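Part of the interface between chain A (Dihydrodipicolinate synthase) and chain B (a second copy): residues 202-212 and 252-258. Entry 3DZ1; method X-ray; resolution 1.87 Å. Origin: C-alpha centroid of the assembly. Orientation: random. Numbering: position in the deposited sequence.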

# COMPACT_ATOMS: atom_id res chain seq x y z
N GLY A 202 22.06 -6.73 -7.39
CA GLY A 202 23.26 -6.35 -8.13
C GLY A 202 22.92 -5.75 -9.48
O GLY A 202 23.79 -5.62 -10.35
N LEU A 203 21.66 -5.38 -9.66
CA LEU A 203 21.19 -4.82 -10.93
C LEU A 203 21.97 -3.59 -11.39
O LEU A 203 22.11 -3.37 -12.59
CB LEU A 203 19.70 -4.50 -10.82
CG LEU A 203 18.89 -4.35 -12.12
CD1 LEU A 203 18.84 -5.68 -12.84
CD2 LEU A 203 17.48 -3.89 -11.78
N PHE A 204 22.48 -2.80 -10.46
CA PHE A 204 23.24 -1.60 -10.82
C PHE A 204 24.66 -1.57 -10.24
O PHE A 204 25.27 -0.50 -10.15
CB PHE A 204 22.50 -0.33 -10.38
CG PHE A 204 21.37 0.04 -11.30
CD1 PHE A 204 20.16 -0.64 -11.24
CD2 PHE A 204 21.55 1.03 -12.26
CE1 PHE A 204 19.14 -0.35 -12.14
CE2 PHE A 204 20.53 1.33 -13.16
CZ PHE A 204 19.32 0.64 -13.10
N LEU A 205 25.19 -2.73 -9.88
CA LEU A 205 26.53 -2.79 -9.30
C LEU A 205 27.62 -2.11 -10.12
O LEU A 205 28.53 -1.49 -9.57
CB LEU A 205 26.93 -4.24 -9.03
CG LEU A 205 28.25 -4.39 -8.26
CD1 LEU A 205 28.14 -3.67 -6.91
CD2 LEU A 205 28.57 -5.86 -8.06
N ASP A 206 27.52 -2.22 -11.45
CA ASP A 206 28.52 -1.63 -12.31
C ASP A 206 28.67 -0.13 -12.07
O ASP A 206 29.79 0.37 -11.89
CB ASP A 206 28.21 -1.93 -13.79
CG ASP A 206 26.85 -1.43 -14.23
OD1 ASP A 206 25.93 -1.30 -13.40
OD2 ASP A 206 26.69 -1.19 -15.45
N PHE A 207 27.56 0.59 -12.04
CA PHE A 207 27.61 2.03 -11.82
C PHE A 207 27.68 2.40 -10.35
O PHE A 207 28.19 3.46 -10.00
CB PHE A 207 26.42 2.70 -12.51
CG PHE A 207 26.54 2.74 -14.02
CD1 PHE A 207 27.56 3.48 -14.62
CD2 PHE A 207 25.67 2.01 -14.82
CE1 PHE A 207 27.70 3.50 -16.01
CE2 PHE A 207 25.80 2.03 -16.21
CZ PHE A 207 26.82 2.77 -16.81
N GLU A 208 27.16 1.54 -9.48
CA GLU A 208 27.20 1.82 -8.06
C GLU A 208 28.65 1.92 -7.58
O GLU A 208 28.97 2.74 -6.73
CB GLU A 208 26.44 0.74 -7.28
CG GLU A 208 24.93 0.91 -7.36
CD GLU A 208 24.18 -0.34 -6.96
OE1 GLU A 208 22.97 -0.23 -6.66
OE2 GLU A 208 24.79 -1.43 -6.96
N MSE A 209 29.51 1.09 -8.15
CA MSE A 209 30.92 1.12 -7.78
C MSE A 209 31.52 2.45 -8.24
O MSE A 209 32.31 3.06 -7.53
CB MSE A 209 31.69 -0.04 -8.41
CG MSE A 209 31.34 -1.42 -7.84
SE MSE A 209 31.38 -1.53 -5.89
CE MSE A 209 33.23 -1.03 -5.60
N GLU A 210 31.13 2.90 -9.43
CA GLU A 210 31.64 4.16 -9.96
C GLU A 210 31.19 5.35 -9.10
O GLU A 210 31.93 6.33 -8.94
CB GLU A 210 31.18 4.35 -11.41
CG GLU A 210 31.64 3.23 -12.35
CD GLU A 210 31.33 3.50 -13.81
OE1 GLU A 210 30.67 4.52 -14.11
OE2 GLU A 210 31.75 2.69 -14.66
N ARG A 211 29.98 5.26 -8.55
CA ARG A 211 29.47 6.33 -7.71
C ARG A 211 30.20 6.43 -6.38
O ARG A 211 30.16 7.47 -5.71
CB ARG A 211 27.98 6.13 -7.44
CG ARG A 211 27.10 6.26 -8.67
CD ARG A 211 27.25 7.61 -9.32
NE ARG A 211 26.33 7.78 -10.43
CZ ARG A 211 25.40 8.73 -10.49
NH1 ARG A 211 25.27 9.60 -9.50
NH2 ARG A 211 24.60 8.81 -11.55
N GLY A 212 30.86 5.35 -5.98
CA GLY A 212 31.59 5.39 -4.73
C GLY A 212 31.23 4.34 -3.69
O GLY A 212 31.66 4.44 -2.54
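Chain B, residues 252-258: IRYEHQQ

How is the backbone of chain B disposed against chain A? The stretch continues a helix that begins earlier in the chain and runs through B:Glu255; B:His256 is the first residue to leave helical angles, and B:Gln257 and B:Gln258 follow in extended conformation. It faces the turn from A:Gly202 to A:Leu205 and the helix that starts right after A:Phe204. The backbones stay well apart, with A:Leu203 CA 7.8 Å from B:Arg253 CA and A:Phe204 CA 7.9 Å from B:Tyr254 CA, residue numbers rising together along these two pairs, so side chains must bridge the gap.

What does B:Arg253, the residue with the most covered surface, reach? Its CA-to-CB bond points toward chain A, and chi1 and chi2 are both p before chi3 turns t. The guanidinium meets A:Asp206 in a two-pronged salt bridge, B:Arg253 NH1 to A:Asp206 OD1 at 2.9 Å and B:Arg253 NH2 to A:Asp206 OD2 at 2.6 Å. NH1 of B:Arg253 also donates to A:Leu203 O at 2.7 Å, tying the same group to the turn's backbone. A:Leu203 O and A:Asp206 OD2 lie near the guanidinium plane, which leaves a face free for an aromatic ring.

Which ring takes that face? It is A:Phe204, whose CA-to-CB bond points sideways but whose end comes nearer. B:Arg253 CZ stands 4.9 Å from the A:Phe204 ring centroid in a cation-pi contact, and CD of B:Arg253 makes a CH-pi contact over the same face. B:Gln257 covers the opposite face, so the ring is sandwiched.

Where does B:Tyr254 fit? B:Tyr254 CD1 lies 3.8 Å from A:Phe204 CE2, at that ring's edge. Its own edge is directed toward the face of A:Phe207 in an offset edge-to-face pair, with B:Tyr254 CE1 3.9 Å from A:Phe207 CD2 and the planes at 80°.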

# COMPACT_ATOMS: atom_id res chain seq x y z
N ILE B 252 18.76 -1.22 -21.44
CA ILE B 252 17.37 -1.52 -21.16
C ILE B 252 17.14 -1.42 -19.65
O ILE B 252 16.18 -0.81 -19.19
CB ILE B 252 17.00 -2.95 -21.63
CG1 ILE B 252 16.90 -2.98 -23.15
CG2 ILE B 252 15.69 -3.41 -20.97
CD1 ILE B 252 16.72 -4.38 -23.74
N ARG B 253 18.04 -2.01 -18.87
CA ARG B 253 17.87 -1.97 -17.42
C ARG B 253 18.12 -0.58 -16.83
O ARG B 253 17.50 -0.23 -15.83
CB ARG B 253 18.76 -3.02 -16.72
CG ARG B 253 20.23 -2.83 -16.88
CD ARG B 253 20.82 -1.88 -15.84
NE ARG B 253 22.06 -1.34 -16.36
CZ ARG B 253 23.23 -1.36 -15.72
NH1 ARG B 253 23.33 -1.88 -14.51
NH2 ARG B 253 24.30 -0.85 -16.32
N TYR B 254 19.00 0.20 -17.45
CA TYR B 254 19.26 1.55 -16.93
C TYR B 254 18.01 2.40 -17.11
O TYR B 254 17.64 3.18 -16.22
CB TYR B 254 20.44 2.20 -17.66
CG TYR B 254 21.02 3.39 -16.92
CD1 TYR B 254 22.10 3.24 -16.05
CD2 TYR B 254 20.44 4.66 -17.04
CE1 TYR B 254 22.60 4.33 -15.33
CE2 TYR B 254 20.93 5.75 -16.31
CZ TYR B 254 22.01 5.58 -15.46
OH TYR B 254 22.48 6.65 -14.73
N GLU B 255 17.35 2.26 -18.26
CA GLU B 255 16.14 3.02 -18.57
C GLU B 255 14.96 2.50 -17.75
O GLU B 255 13.97 3.22 -17.54
CB GLU B 255 15.81 2.90 -20.06
CG GLU B 255 14.73 3.87 -20.53
CD GLU B 255 14.22 3.55 -21.92
OE1 GLU B 255 15.03 3.54 -22.87
OE2 GLU B 255 13.01 3.31 -22.07
N HIS B 256 15.06 1.26 -17.30
CA HIS B 256 14.01 0.61 -16.51
C HIS B 256 14.07 1.04 -15.05
O HIS B 256 14.08 0.20 -14.15
CB HIS B 256 14.15 -0.91 -16.62
CG HIS B 256 13.07 -1.68 -15.93
ND1 HIS B 256 11.74 -1.59 -16.30
CD2 HIS B 256 13.11 -2.56 -14.91
CE1 HIS B 256 11.02 -2.38 -15.53
NE2 HIS B 256 11.82 -2.98 -14.68
N GLN B 257 14.14 2.34 -14.81
CA GLN B 257 14.17 2.86 -13.45
C GLN B 257 13.01 3.83 -13.32
O GLN B 257 12.82 4.69 -14.17
CB GLN B 257 15.48 3.61 -13.18
CG GLN B 257 16.67 2.71 -12.93
CD GLN B 257 17.94 3.51 -12.66
OE1 GLN B 257 18.50 4.13 -13.57
NE2 GLN B 257 18.38 3.51 -11.41
N GLN B 258 12.22 3.69 -12.26
CA GLN B 258 11.08 4.57 -12.04
C GLN B 258 11.50 6.03 -11.95
O GLN B 258 12.44 6.37 -11.23
CB GLN B 258 10.34 4.16 -10.77
CG GLN B 258 9.64 2.81 -10.89
CD GLN B 258 8.57 2.81 -11.97
OE1 GLN B 258 7.61 3.59 -11.91
NE2 GLN B 258 8.73 1.94 -12.95